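Putative HpcE protein (Mycolicibacterium smegmatis, PDB 6V77) is of unknown function but belongs to the fumarylacetoacetate hydrolase family, binds a zinc ion and forms a two-chain assembly. Local coordinates at residues Asn5-Ile10 with Val59-Ser64; Ala66-Gln71 with Lys99-Ile104; Val95-Phe100 with Leu169-Ala174. One frame throughout, in Å; residues are numbered along the deposited sequence.

Interaction 1. Residues Asn5-Ile10 with Val59-Ser64. With SO4 (sulfate ion), chain P.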
ATOM      1  N   ASN B   5       7.528  13.348 -15.043  1.00 24.62           N
ATOM      2  CA  ASN B   5       6.072  13.412 -15.067  1.00 23.21           C
ATOM      3  C   ASN B   5       5.694  14.890 -14.997  1.00 24.52           C
ATOM      4  O   ASN B   5       5.995  15.557 -14.009  1.00 27.52           O
ATOM      5  CB  ASN B   5       5.519  12.610 -13.880  1.00 26.27           C
ATOM      6  CG  ASN B   5       4.010  12.696 -13.744  1.00 26.57           C
ATOM      7  OD1 ASN B   5       3.336  13.256 -14.606  1.00 30.69           O
ATOM      8  ND2 ASN B   5       3.473  12.162 -12.636  1.00 25.88           N
ATOM      9  N   LEU B   6       5.103  15.418 -16.067  1.00 27.37           N
ATOM     10  CA  LEU B   6       4.711  16.822 -16.123  1.00 29.38           C
ATOM     11  C   LEU B   6       3.206  16.899 -16.303  1.00 26.96           C
ATOM     12  O   LEU B   6       2.678  16.416 -17.312  1.00 29.35           O
ATOM     13  CB  LEU B   6       5.422  17.565 -17.258  1.00 27.71           C
ATOM     14  CG  LEU B   6       6.942  17.675 -17.102  1.00 26.11           C
ATOM     15  CD1 LEU B   6       7.547  18.222 -18.398  1.00 26.96           C
ATOM     16  CD2 LEU B   6       7.291  18.569 -15.902  1.00 27.58           C
ATOM     17  N   ASP B   7       2.529  17.510 -15.325  1.00 28.52           N
ATOM     18  CA  ASP B   7       1.070  17.601 -15.314  1.00 35.00           C
ATOM     19  C   ASP B   7       0.429  16.239 -15.581  1.00 30.73           C
ATOM     20  O   ASP B   7      -0.541  16.124 -16.331  1.00 33.70           O
ATOM     21  CB  ASP B   7       0.580  18.640 -16.321  1.00 30.65           C
ATOM     22  CG  ASP B   7       0.918  20.052 -15.909  1.00 35.53           C
ATOM     23  OD1 ASP B   7       1.104  20.303 -14.692  1.00 37.10           O
ATOM     24  OD2 ASP B   7       0.975  20.923 -16.806  1.00 39.18           O
ATOM     25  N   GLY B   8       0.981  15.196 -14.967  1.00 29.42           N
ATOM     26  CA  GLY B   8       0.416  13.857 -15.089  1.00 28.11           C
ATOM     27  C   GLY B   8       0.760  13.090 -16.347  1.00 29.59           C
ATOM     28  O   GLY B   8       0.327  11.929 -16.481  1.00 32.05           O
ATOM     29  N   ARG B   9       1.519  13.677 -17.270  1.00 29.26           N
ATOM     30  CA  ARG B   9       1.899  13.033 -18.528  1.00 26.01           C
ATOM     31  C   ARG B   9       3.386  12.714 -18.518  1.00 25.82           C
ATOM     32  O   ARG B   9       4.211  13.596 -18.238  1.00 26.88           O
ATOM     33  CB  ARG B   9       1.596  13.945 -19.715  1.00 25.12           C
ATOM     34  CG  ARG B   9       0.136  14.316 -19.849  1.00 26.49           C
ATOM     35  CD  ARG B   9      -0.078  15.166 -21.079  1.00 35.17           C
ATOM     36  NE  ARG B   9       0.235  14.429 -22.298  1.00 30.86           N
ATOM     37  CZ  ARG B   9      -0.639  13.647 -22.925  1.00 32.36           C
ATOM     38  NH1 ARG B   9      -0.291  13.001 -24.036  1.00 31.61           N
ATOM     39  NH2 ARG B   9      -1.864  13.504 -22.436  1.00 29.35           N
ATOM     40  N   ILE B  10       3.738  11.477 -18.843  1.00 23.97           N
ATOM     41  CA  ILE B  10       5.142  11.086 -18.738  1.00 22.41           C
ATOM     42  C   ILE B  10       5.903  11.592 -19.956  1.00 24.63           C
ATOM     43  O   ILE B  10       5.424  11.514 -21.096  1.00 24.92           O
ATOM     44  CB  ILE B  10       5.279   9.563 -18.535  1.00 22.98           C
ATOM     45  CG1 ILE B  10       6.717   9.205 -18.138  1.00 25.28           C
ATOM     46  CG2 ILE B  10       4.829   8.769 -19.779  1.00 23.79           C
ATOM     47  CD1 ILE B  10       7.187   9.795 -16.776  1.00 26.36           C
ATOM     48  N   VAL B  59       7.525  22.404 -18.670  1.00 32.72           N
ATOM     49  CA  VAL B  59       6.535  23.262 -18.023  1.00 37.16           C
ATOM     50  C   VAL B  59       5.472  22.379 -17.394  1.00 37.40           C
ATOM     51  O   VAL B  59       5.229  21.257 -17.840  1.00 35.78           O
ATOM     52  CB  VAL B  59       5.878  24.284 -18.980  1.00 49.02           C
ATOM     53  CG1 VAL B  59       6.894  25.333 -19.445  1.00 52.90           C
ATOM     54  CG2 VAL B  59       5.222  23.577 -20.151  1.00 41.28           C
ATOM     55  N   GLY B  60       4.852  22.890 -16.341  1.00 31.66           N
ATOM     56  CA  GLY B  60       3.828  22.173 -15.609  1.00 32.27           C
ATOM     57  C   GLY B  60       4.334  21.693 -14.258  1.00 33.54           C
ATOM     58  O   GLY B  60       5.504  21.842 -13.901  1.00 36.45           O
ATOM     59  N   THR B  61       3.404  21.108 -13.508  1.00 30.72           N
ATOM     60  CA  THR B  61       3.724  20.507 -12.221  1.00 28.32           C
ATOM     61  C   THR B  61       4.585  19.275 -12.434  1.00 29.34           C
ATOM     62  O   THR B  61       4.199  18.377 -13.182  1.00 31.59           O
ATOM     63  CB  THR B  61       2.449  20.090 -11.489  1.00 37.65           C
ATOM     64  OG1 THR B  61       1.603  21.227 -11.277  1.00 37.81           O
ATOM     65  CG2 THR B  61       2.787  19.445 -10.145  1.00 41.23           C
ATOM     66  N   ILE B  62       5.727  19.205 -11.754  1.00 28.41           N
ATOM     67  CA  ILE B  62       6.522  17.980 -11.761  1.00 26.52           C
ATOM     68  C   ILE B  62       5.884  17.010 -10.777  1.00 29.52           C
ATOM     69  O   ILE B  62       5.854  17.266  -9.569  1.00 26.88           O
ATOM     70  CB  ILE B  62       7.992  18.249 -11.398  1.00 25.24           C
ATOM     71  CG1 ILE B  62       8.630  19.266 -12.354  1.00 26.86           C
ATOM     72  CG2 ILE B  62       8.765  16.929 -11.379  1.00 27.69           C
ATOM     73  CD1 ILE B  62      10.145  19.513 -12.108  1.00 27.72           C
ATOM     74  N   GLY B  63       5.350  15.900 -11.294  1.00 23.90           N
ATOM     75  CA  GLY B  63       4.776  14.871 -10.453  1.00 23.41           C
ATOM     76  C   GLY B  63       5.793  13.808 -10.097  1.00 24.55           C
ATOM     77  O   GLY B  63       6.931  13.806 -10.568  1.00 23.89           O
ATOM     78  N   SER B  64       5.370  12.883  -9.238  1.00 22.09           N
ATOM     79  CA  SER B  64       6.222  11.729  -8.991  1.00 22.93           C
ATOM     80  C   SER B  64       6.421  10.965 -10.293  1.00 23.12           C
ATOM     81  O   SER B  64       5.469  10.807 -11.075  1.00 23.40           O
ATOM     82  CB  SER B  64       5.608  10.792  -7.951  1.00 22.28           C
ATOM     83  OG  SER B  64       6.294   9.548  -7.986  1.00 22.94           O
TER
HETATM   84  S   SO4 P 306      -3.582  11.235 -25.030  0.82101.40           S
HETATM   85  O1  SO4 P 306      -2.356  11.718 -25.666  0.82 98.83           O
HETATM   86  O2  SO4 P 306      -4.063  12.235 -24.082  0.82102.13           O
HETATM   87  O3  SO4 P 306      -3.332   9.982 -24.324  0.82 96.63           O
HETATM   88  O4  SO4 P 306      -4.589  11.000 -26.061  0.82109.05           O
HETATM   89  O   HOH W   1       8.739  13.028 -12.497  1.00 21.06           O
HETATM   90  O   HOH W   2      -1.145  20.355 -12.808  1.00 39.33           O
HETATM   91  O   HOH W   3       3.281  20.351 -19.299  1.00 52.02           O
HETATM   92  O   HOH W   4       2.562  16.042 -12.759  1.00 38.06           O

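Interaction 2. Residues Ala66-Gln71 with Lys99-Ile104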
ATOM      1  N   ALA B  66       6.630   7.899 -10.438  1.00 22.21           N
ATOM      2  CA  ALA B  66       5.759   6.744 -10.218  1.00 22.31           C
ATOM      3  C   ALA B  66       4.643   7.235  -9.309  1.00 25.78           C
ATOM      4  O   ALA B  66       4.729   7.121  -8.080  1.00 22.59           O
ATOM      5  CB  ALA B  66       6.519   5.569  -9.610  1.00 24.47           C
ATOM      6  N   PRO B  67       3.590   7.827  -9.877  1.00 20.92           N
ATOM      7  CA  PRO B  67       2.581   8.480  -9.030  1.00 22.88           C
ATOM      8  C   PRO B  67       1.546   7.522  -8.440  1.00 22.66           C
ATOM      9  O   PRO B  67       0.888   7.885  -7.454  1.00 21.45           O
ATOM     10  CB  PRO B  67       1.920   9.477  -9.991  1.00 24.54           C
ATOM     11  CG  PRO B  67       2.054   8.827 -11.341  1.00 24.27           C
ATOM     12  CD  PRO B  67       3.375   8.085 -11.315  1.00 22.39           C
ATOM     13  N   LEU B  68       1.372   6.315  -8.991  1.00 22.77           N
ATOM     14  CA  LEU B  68       0.353   5.387  -8.478  1.00 24.41           C
ATOM     15  C   LEU B  68       0.892   3.955  -8.428  1.00 22.78           C
ATOM     16  O   LEU B  68       0.355   3.040  -9.069  1.00 24.35           O
ATOM     17  CB  LEU B  68      -0.922   5.473  -9.317  1.00 23.75           C
ATOM     18  CG  LEU B  68      -2.150   4.748  -8.722  1.00 39.92           C
ATOM     19  CD1 LEU B  68      -2.470   5.162  -7.277  1.00 49.88           C
ATOM     20  CD2 LEU B  68      -3.384   4.905  -9.603  1.00 43.40           C
ATOM     21  N   PRO B  69       1.936   3.718  -7.633  1.00 22.10           N
ATOM     22  CA  PRO B  69       2.466   2.358  -7.520  1.00 20.62           C
ATOM     23  C   PRO B  69       1.438   1.442  -6.862  1.00 19.39           C
ATOM     24  O   PRO B  69       0.709   1.846  -5.959  1.00 21.08           O
ATOM     25  CB  PRO B  69       3.720   2.521  -6.652  1.00 19.58           C
ATOM     26  CG  PRO B  69       3.477   3.820  -5.882  1.00 22.79           C
ATOM     27  CD  PRO B  69       2.675   4.689  -6.795  1.00 20.78           C
ATOM     28  N   ARG B  70       1.385   0.195  -7.339  1.00 20.56           N
ATOM     29  CA  ARG B  70       0.506  -0.783  -6.704  1.00 22.76           C
ATOM     30  C   ARG B  70       0.943  -1.090  -5.276  1.00 22.98           C
ATOM     31  O   ARG B  70       0.098  -1.300  -4.395  1.00 24.50           O
ATOM     32  CB  ARG B  70       0.468  -2.048  -7.557  1.00 20.10           C
ATOM     33  CG  ARG B  70      -0.261  -1.781  -8.855  1.00 22.16           C
ATOM     34  CD  ARG B  70       0.059  -2.821  -9.917  1.00 33.68           C
ATOM     35  NE  ARG B  70      -0.753  -4.007  -9.750  1.00 38.70           N
ATOM     36  CZ  ARG B  70      -0.807  -4.996 -10.647  1.00 49.74           C
ATOM     37  NH1 ARG B  70      -0.096  -4.920 -11.769  1.00 37.23           N
ATOM     38  NH2 ARG B  70      -1.573  -6.055 -10.428  1.00 51.17           N
ATOM     39  N   GLN B  71       2.256  -1.153  -5.038  1.00 19.32           N
ATOM     40  CA  GLN B  71       2.808  -1.443  -3.725  1.00 18.26           C
ATOM     41  C   GLN B  71       3.938  -0.461  -3.478  1.00 21.78           C
ATOM     42  O   GLN B  71       4.708  -0.175  -4.398  1.00 18.99           O
ATOM     43  CB  GLN B  71       3.353  -2.877  -3.641  1.00 19.58           C
ATOM     44  CG  GLN B  71       2.260  -3.921  -3.876  1.00 19.35           C
ATOM     45  CD  GLN B  71       2.794  -5.348  -3.966  1.00 20.48           C
ATOM     46  OE1 GLN B  71       2.246  -6.258  -3.326  1.00 19.75           O
ATOM     47  NE2 GLN B  71       3.855  -5.555  -4.753  1.00 19.67           N
ATOM     48  N   LYS B  99       4.357   3.557   2.750  1.00 21.48           N
ATOM     49  CA  LYS B  99       3.945   4.955   2.736  1.00 21.64           C
ATOM     50  C   LYS B  99       2.753   4.997   1.789  1.00 19.74           C
ATOM     51  O   LYS B  99       2.898   4.693   0.598  1.00 20.76           O
ATOM     52  CB  LYS B  99       5.101   5.861   2.295  1.00 22.38           C
ATOM     53  CG  LYS B  99       6.187   5.992   3.381  1.00 22.42           C
ATOM     54  CD  LYS B  99       7.556   6.479   2.846  1.00 23.21           C
ATOM     55  CE  LYS B  99       7.537   7.948   2.462  1.00 25.57           C
ATOM     56  NZ  LYS B  99       7.133   8.855   3.574  1.00 22.15           N
ATOM     57  N   PHE B 100       1.571   5.296   2.329  1.00 21.00           N
ATOM     58  CA  PHE B 100       0.351   5.104   1.544  1.00 22.04           C
ATOM     59  C   PHE B 100       0.344   6.021   0.327  1.00 24.85           C
ATOM     60  O   PHE B 100       0.871   7.136   0.371  1.00 23.31           O
ATOM     61  CB  PHE B 100      -0.878   5.327   2.430  1.00 22.44           C
ATOM     62  CG  PHE B 100      -1.055   4.246   3.478  1.00 21.44           C
ATOM     63  CD1 PHE B 100      -1.467   2.961   3.092  1.00 22.49           C
ATOM     64  CD2 PHE B 100      -0.753   4.477   4.809  1.00 23.35           C
ATOM     65  CE1 PHE B 100      -1.612   1.955   4.030  1.00 24.89           C
ATOM     66  CE2 PHE B 100      -0.901   3.471   5.760  1.00 22.34           C
ATOM     67  CZ  PHE B 100      -1.330   2.205   5.362  1.00 24.53           C
ATOM     68  N   VAL B 101      -0.212   5.518  -0.784  1.00 20.69           N
ATOM     69  CA  VAL B 101      -0.048   6.193  -2.069  1.00 19.60           C
ATOM     70  C   VAL B 101      -0.654   7.597  -2.089  1.00 22.57           C
ATOM     71  O   VAL B 101      -0.175   8.458  -2.838  1.00 24.72           O
ATOM     72  CB  VAL B 101      -0.612   5.306  -3.216  1.00 24.10           C
ATOM     73  CG1 VAL B 101      -2.138   5.334  -3.285  1.00 22.00           C
ATOM     74  CG2 VAL B 101       0.004   5.696  -4.545  1.00 29.87           C
ATOM     75  N   SER B 102      -1.657   7.880  -1.252  1.00 20.35           N
ATOM     76  CA  SER B 102      -2.221   9.223  -1.222  1.00 20.79           C
ATOM     77  C   SER B 102      -1.210  10.274  -0.760  1.00 23.52           C
ATOM     78  O   SER B 102      -1.456  11.457  -0.985  1.00 22.84           O
ATOM     79  CB  SER B 102      -3.456   9.312  -0.312  1.00 21.16           C
ATOM     80  OG  SER B 102      -3.173   8.867   1.001  1.00 21.42           O
ATOM     81  N   SER B 103      -0.101   9.864  -0.128  1.00 20.82           N
ATOM     82  CA  SER B 103       0.941  10.784   0.328  1.00 21.69           C
ATOM     83  C   SER B 103       2.011  11.040  -0.718  1.00 25.64           C
ATOM     84  O   SER B 103       2.890  11.880  -0.491  1.00 23.51           O
ATOM     85  CB  SER B 103       1.626  10.239   1.589  1.00 21.09           C
ATOM     86  OG  SER B 103       2.405   9.093   1.277  1.00 23.33           O
ATOM     87  N   ILE B 104       1.989  10.324  -1.836  1.00 20.59           N
ATOM     88  CA  ILE B 104       3.043  10.468  -2.834  1.00 20.52           C
ATOM     89  C   ILE B 104       2.760  11.705  -3.671  1.00 28.56           C
ATOM     90  O   ILE B 104       1.632  11.915  -4.135  1.00 23.77           O
ATOM     91  CB  ILE B 104       3.142   9.204  -3.705  1.00 22.23           C
ATOM     92  CG1 ILE B 104       3.761   8.068  -2.887  1.00 25.75           C
ATOM     93  CG2 ILE B 104       3.965   9.488  -4.992  1.00 22.81           C
ATOM     94  CD1 ILE B 104       3.848   6.737  -3.631  1.00 29.11           C
TER
HETATM   95  O   HOH W   5       1.191  10.893  -6.976  1.00 44.59           O

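Interaction 3. Residues Val95-Phe100 with Leu169-Ala174. With EDO (1,2-ethanediol), chain K; SO4 (sulfate ion), chain O.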
ATOM      1  N   VAL B  95      13.679  -3.901   7.752  1.00 25.99           N
ATOM      2  CA  VAL B  95      12.469  -3.468   8.446  1.00 24.20           C
ATOM      3  C   VAL B  95      11.556  -2.838   7.399  1.00 25.83           C
ATOM      4  O   VAL B  95      11.937  -1.857   6.757  1.00 26.71           O
ATOM      5  CB  VAL B  95      12.812  -2.458   9.554  1.00 28.41           C
ATOM      6  CG1 VAL B  95      11.549  -1.968  10.232  1.00 35.18           C
ATOM      7  CG2 VAL B  95      13.775  -3.070  10.571  1.00 29.81           C
ATOM      8  N   ILE B  96      10.369  -3.412   7.190  1.00 22.32           N
ATOM      9  CA  ILE B  96       9.540  -3.040   6.044  1.00 21.26           C
ATOM     10  C   ILE B  96       8.204  -2.471   6.519  1.00 27.07           C
ATOM     11  O   ILE B  96       7.490  -3.104   7.309  1.00 22.46           O
ATOM     12  CB  ILE B  96       9.312  -4.233   5.093  1.00 21.83           C
ATOM     13  CG1 ILE B  96      10.663  -4.791   4.584  1.00 21.78           C
ATOM     14  CG2 ILE B  96       8.388  -3.812   3.954  1.00 21.90           C
ATOM     15  CD1 ILE B  96      11.515  -3.800   3.772  1.00 20.52           C
ATOM     16  N   PHE B  97       7.850  -1.299   5.997  1.00 20.70           N
ATOM     17  CA  PHE B  97       6.528  -0.721   6.204  1.00 23.66           C
ATOM     18  C   PHE B  97       6.111  -0.071   4.890  1.00 22.93           C
ATOM     19  O   PHE B  97       6.686  -0.340   3.831  1.00 21.75           O
ATOM     20  CB  PHE B  97       6.512   0.252   7.396  1.00 22.51           C
ATOM     21  CG  PHE B  97       7.652   1.210   7.404  1.00 24.06           C
ATOM     22  CD1 PHE B  97       7.537   2.438   6.787  1.00 23.81           C
ATOM     23  CD2 PHE B  97       8.841   0.890   8.036  1.00 27.77           C
ATOM     24  CE1 PHE B  97       8.607   3.335   6.790  1.00 24.75           C
ATOM     25  CE2 PHE B  97       9.916   1.780   8.032  1.00 28.73           C
ATOM     26  CZ  PHE B  97       9.799   2.994   7.413  1.00 29.20           C
ATOM     27  N   THR B  98       5.075   0.754   4.920  1.00 21.37           N
ATOM     28  CA  THR B  98       4.641   1.352   3.665  1.00 22.98           C
ATOM     29  C   THR B  98       4.463   2.851   3.865  1.00 21.14           C
ATOM     30  O   THR B  98       4.480   3.364   4.986  1.00 23.06           O
ATOM     31  CB  THR B  98       3.342   0.699   3.132  1.00 19.46           C
ATOM     32  OG1 THR B  98       3.158   1.068   1.754  1.00 20.82           O
ATOM     33  CG2 THR B  98       2.121   1.138   3.966  1.00 21.04           C
ATOM     34  N   LYS B  99       4.357   3.557   2.750  1.00 21.48           N
ATOM     35  CA  LYS B  99       3.945   4.955   2.736  1.00 21.64           C
ATOM     36  C   LYS B  99       2.753   4.997   1.789  1.00 19.74           C
ATOM     37  O   LYS B  99       2.898   4.693   0.598  1.00 20.76           O
ATOM     38  CB  LYS B  99       5.101   5.861   2.295  1.00 22.38           C
ATOM     39  CG  LYS B  99       6.187   5.992   3.381  1.00 22.42           C
ATOM     40  CD  LYS B  99       7.556   6.479   2.846  1.00 23.21           C
ATOM     41  CE  LYS B  99       7.537   7.948   2.462  1.00 25.57           C
ATOM     42  NZ  LYS B  99       7.133   8.855   3.574  1.00 22.15           N
ATOM     43  N   PHE B 100       1.571   5.296   2.329  1.00 21.00           N
ATOM     44  CA  PHE B 100       0.351   5.104   1.544  1.00 22.04           C
ATOM     45  C   PHE B 100       0.344   6.021   0.327  1.00 24.85           C
ATOM     46  O   PHE B 100       0.871   7.136   0.371  1.00 23.31           O
ATOM     47  CB  PHE B 100      -0.878   5.327   2.430  1.00 22.44           C
ATOM     48  CG  PHE B 100      -1.055   4.246   3.478  1.00 21.44           C
ATOM     49  CD1 PHE B 100      -1.467   2.961   3.092  1.00 22.49           C
ATOM     50  CD2 PHE B 100      -0.753   4.477   4.809  1.00 23.35           C
ATOM     51  CE1 PHE B 100      -1.612   1.955   4.030  1.00 24.89           C
ATOM     52  CE2 PHE B 100      -0.901   3.471   5.760  1.00 22.34           C
ATOM     53  CZ  PHE B 100      -1.330   2.205   5.362  1.00 24.53           C
ATOM     54  N   LEU B 169       1.557   5.183   9.012  1.00 24.62           N
ATOM     55  CA  LEU B 169       0.624   6.305   8.985  1.00 24.96           C
ATOM     56  C   LEU B 169       1.342   7.626   9.239  1.00 25.22           C
ATOM     57  O   LEU B 169       1.087   8.619   8.545  1.00 25.87           O
ATOM     58  CB  LEU B 169      -0.486   6.087  10.018  1.00 28.89           C
ATOM     59  CG  LEU B 169      -1.813   6.768   9.696  1.00 34.84           C
ATOM     60  CD1 LEU B 169      -2.390   6.270   8.376  1.00 28.71           C
ATOM     61  CD2 LEU B 169      -2.818   6.595  10.851  1.00 34.29           C
ATOM     62  N   ALA B 170       2.275   7.638  10.194  1.00 25.66           N
ATOM     63  CA  ALA B 170       3.062   8.835  10.500  1.00 26.66           C
ATOM     64  C   ALA B 170       3.899   9.320   9.329  1.00 25.24           C
ATOM     65  O   ALA B 170       4.331  10.488   9.320  1.00 25.48           O
ATOM     66  CB  ALA B 170       3.993   8.557  11.674  1.00 30.40           C
ATOM     67  N   LYS B 171       4.177   8.440   8.370  1.00 24.42           N
ATOM     68  CA  LYS B 171       4.948   8.753   7.179  1.00 23.74           C
ATOM     69  C   LYS B 171       4.064   8.941   5.958  1.00 23.25           C
ATOM     70  O   LYS B 171       4.578   8.984   4.840  1.00 22.73           O
ATOM     71  CB  LYS B 171       5.981   7.659   6.938  1.00 23.28           C
ATOM     72  CG  LYS B 171       6.998   7.561   8.097  1.00 24.58           C
ATOM     73  CD  LYS B 171       7.713   6.221   8.032  1.00 24.83           C
ATOM     74  CE  LYS B 171       8.871   6.132   9.006  1.00 26.97           C
ATOM     75  NZ  LYS B 171      10.028   6.982   8.550  1.00 27.49           N
ATOM     76  N   SER B 172       2.745   9.113   6.161  1.00 23.58           N
ATOM     77  CA  SER B 172       1.794   9.162   5.055  1.00 23.22           C
ATOM     78  C   SER B 172       0.866  10.363   5.139  1.00 23.77           C
ATOM     79  O   SER B 172      -0.215  10.348   4.539  1.00 23.73           O
ATOM     80  CB  SER B 172       0.966   7.869   4.988  1.00 23.05           C
ATOM     81  OG  SER B 172       1.827   6.769   4.806  1.00 22.58           O
ATOM     82  N   HIS B 173       1.234  11.393   5.912  1.00 24.36           N
ATOM     83  CA  HIS B 173       0.505  12.643   5.834  1.00 24.88           C
ATOM     84  C   HIS B 173       0.584  13.202   4.421  1.00 24.41           C
ATOM     85  O   HIS B 173       1.433  12.809   3.626  1.00 23.86           O
ATOM     86  CB  HIS B 173       1.092  13.670   6.806  1.00 25.60           C
ATOM     87  CG  HIS B 173       0.776  13.387   8.238  1.00 26.34           C
ATOM     88  ND1 HIS B 173      -0.307  13.947   8.883  1.00 27.64           N
ATOM     89  CD2 HIS B 173       1.412  12.626   9.159  1.00 27.66           C
ATOM     90  CE1 HIS B 173      -0.325  13.541  10.140  1.00 32.81           C
ATOM     91  NE2 HIS B 173       0.710  12.743  10.337  1.00 31.07           N
ATOM     92  N   ALA B 174      -0.302  14.143   4.108  1.00 24.83           N
ATOM     93  CA  ALA B 174      -0.272  14.747   2.776  1.00 24.54           C
ATOM     94  C   ALA B 174       1.114  15.298   2.465  1.00 24.34           C
ATOM     95  O   ALA B 174       1.686  16.052   3.260  1.00 24.84           O
ATOM     96  CB  ALA B 174      -1.305  15.869   2.680  1.00 27.72           C
TER
HETATM   97  C1  EDO K 301      -3.402  16.042   7.651  1.00 50.87           C
HETATM   98  O1  EDO K 301      -2.440  15.673   8.654  1.00 49.07           O
HETATM   99  C2  EDO K 301      -2.939  15.649   6.244  1.00 42.19           C
HETATM  100  O2  EDO K 301      -2.169  14.438   6.314  1.00 22.61           O
HETATM  101  S   SO4 O 305      12.818   5.157  10.172  0.85 43.76           S
HETATM  102  O1  SO4 O 305      14.059   5.339  10.918  0.85 48.99           O
HETATM  103  O2  SO4 O 305      11.853   6.213  10.482  0.85 38.42           O
HETATM  104  O3  SO4 O 305      13.075   5.184   8.730  0.85 53.76           O
HETATM  105  O4  SO4 O 305      12.258   3.846  10.494  0.85 44.99           O

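Interaction 1. Residues Asn5-Ile10 with Val59-Ser64
The beta hairpin at the N-terminus, strands 2-6 and 9-14 joined by a type I' turn from Leu6 to Arg9, receives a short, weakly bonded antiparallel strand at about residues 62-63. Leu6 pairs with Ile62 as a non-hydrogen-bonded pair. On one flank of it Gly63 N donates to Asn5 O, reaching the carbonyl from above its plane; on the other, Asp7 N donates to Thr61 O at 2.9 Å, nearly straight at 169° and in the carbonyl plane. Asp7 returns the bond with its side chain: CG stands anti to its own carbonyl carbon (chi1 -70°), which brings OD1 to 2.7 Å from Thr61 N, met from above the carboxylate plane. Asp7 and Thr61 are thus gripped twice, and a water that donates to Asp7 OD1 may also engage Thr61 OG1. Gly60 has no side chain, so Asp7 OD2 packs on Gly60 CA at 3.3 Å.

At the other end, Asn5 swings CG anti to the backbone N (chi1 176°) and lays its amide alongside Gly63. ND2 donates to Ser64 O at 2.9 Å, with the acceptor in the amide plane of Asn5, so the bond fixes the rotation of the group. With no side chain on Gly63, ND2 lies close against its CA, and a water joins Asn5 N to Gly63 O. On the opposite sheet face Leu6 and Ile62 run side by side, CD2 of Leu6 touching CG1 of Ile62 at 3.9 Å; Ile62 also rests on Pro181 of strand 177-185.

Beyond the turn, Arg9 holds a sulfate ion through NH1 and NH2 and pairs through NE with Asp20. The whole is a type I' hairpin with a two-residue loop, its first strand joined by a short antiparallel strand some 50 residues further along the chain, within the large mixed sheet.

Interaction 2. Residues Ala66-Gln71 with Lys99-Ile104
Val101, Ile104 and Pro69 carry this apolar contact between two loops, one leading into strand 72-76 and the other running from strand 95-97 to strand 104-105. Val101 lies at its centre, on the 3-10 turn 101-103, with its side chain directed at the opposite loop. CG1 occupies the crowded position between the backbone N and the carbonyl carbon (chi1 77°), leaving CG2 anti to the N and wedged between two residues: it crosses Pro69 obliquely, 3.6 Å from CD, and meets Leu68 CD1 at 3.7 Å. Leu68 starts out away from this loop, and its torsions (chi1 -169°, chi2 53°) bring CD1 back.

Ile104, extended through chi2, meets Pro69 tip to tip, its CD1 being 3.7 Å from Pro69 CG. Its CG2 branch lies at 4.0 Å from Ala66 O. Pro69 also touches Gln34 of helix 33-38 and Val236 of strand 236-238.

The turn that carries Val101 and leads into Ile104 is itself pinned: Phe100 O accepts both Ser103 N and Ser103 OG, the hydroxyl donating at 2.6 Å in the carbonyl plane, while Ile104 N bonds to Val101 O. Nearby, Ser102 OG bonds to Gln71 OE1 of the second subunit. Hydrophobic packing of the 3-10 turn 101-103 and the start of strand 104-105 against a proline-containing loop thus joins two connections of the large mixed sheet, beside the dimer interface of this FAH-family fold.

Interaction 3. Residues Val95-Phe100 with Leu169-Ala174
In the FAH-family core, the end of strand 95-97 and the loop that follows it pack against the loop 169-174 beside the zinc site, which is formed by Glu121, Glu123 and Asp152. Every touching residue is buried.

Two hydrogen bonds join the segments. Lys99, bent at chi3 and chi4, curls its end round so that NZ donates to Lys171 O at 2.9 Å, in the carbonyl plane and on a lone pair. The same ammonium forms a salt bridge with Asp152, bonds to Phe176 O and makes a cation-pi contact with Phe238, so its buried charge is probably well compensated. Because Asp152 is a metal ligand, Lys99 probably helps to position it. In the second bond, Phe100 N donates to Ser172 OG at 2.9 Å (160°); that hydroxyl is also bonded to Ser168 O.

Packing contacts accompany these bonds. Ser172 CB lies in the plane of the Phe100 ring, at its edge, and Thr98 CG2 sits over one face, offset toward the rim. Leu169 CD1 comes within 4.1 Å of Phe100 CE2, while Phe73 of the second subunit meets the ring too. The Lys171 chain crosses the Phe97 side chain at about a right angle, tightly, with CD 3.3 Å from Phe97 CE1.

Polar bonds hold the end of Lys171, whose side chain lies about 4 Å from the zinc ion. Its NZ bonds to Ser154 OG and to OD2 of Asp152, the aspartate whose OD1 is taken by Lys99; the two NZ atoms, of Lys99 and Lys171, are 6.1 Å apart. The bend at chi4 (-72°) also carries Lys171 NZ to a sulfate ion, where it donates to O2 at 2.8 Å.

Overall arrangement
The three contacts follow one another from the N-terminal hairpin toward the zinc site. Interaction 1 hands over to interaction 2 through Ser64, whose CB packs 3.6 Å from Ile104 CG2, and through Asn5 ND2, 3.8 Å from Pro67 CG. Interactions 2 and 3 share Lys99 and Phe100, and Ser103 CB lies 3.3 Å from His173 O; their centres are about 10 Å apart, and both reach the second subunit. Interactions 1 and 3 do not touch, their nearest atoms being about 10 Å apart, although both reach the large mixed sheet. The Ile104 side chain is about 13 Å from the zinc ion, that of Lys171 about 4 Å.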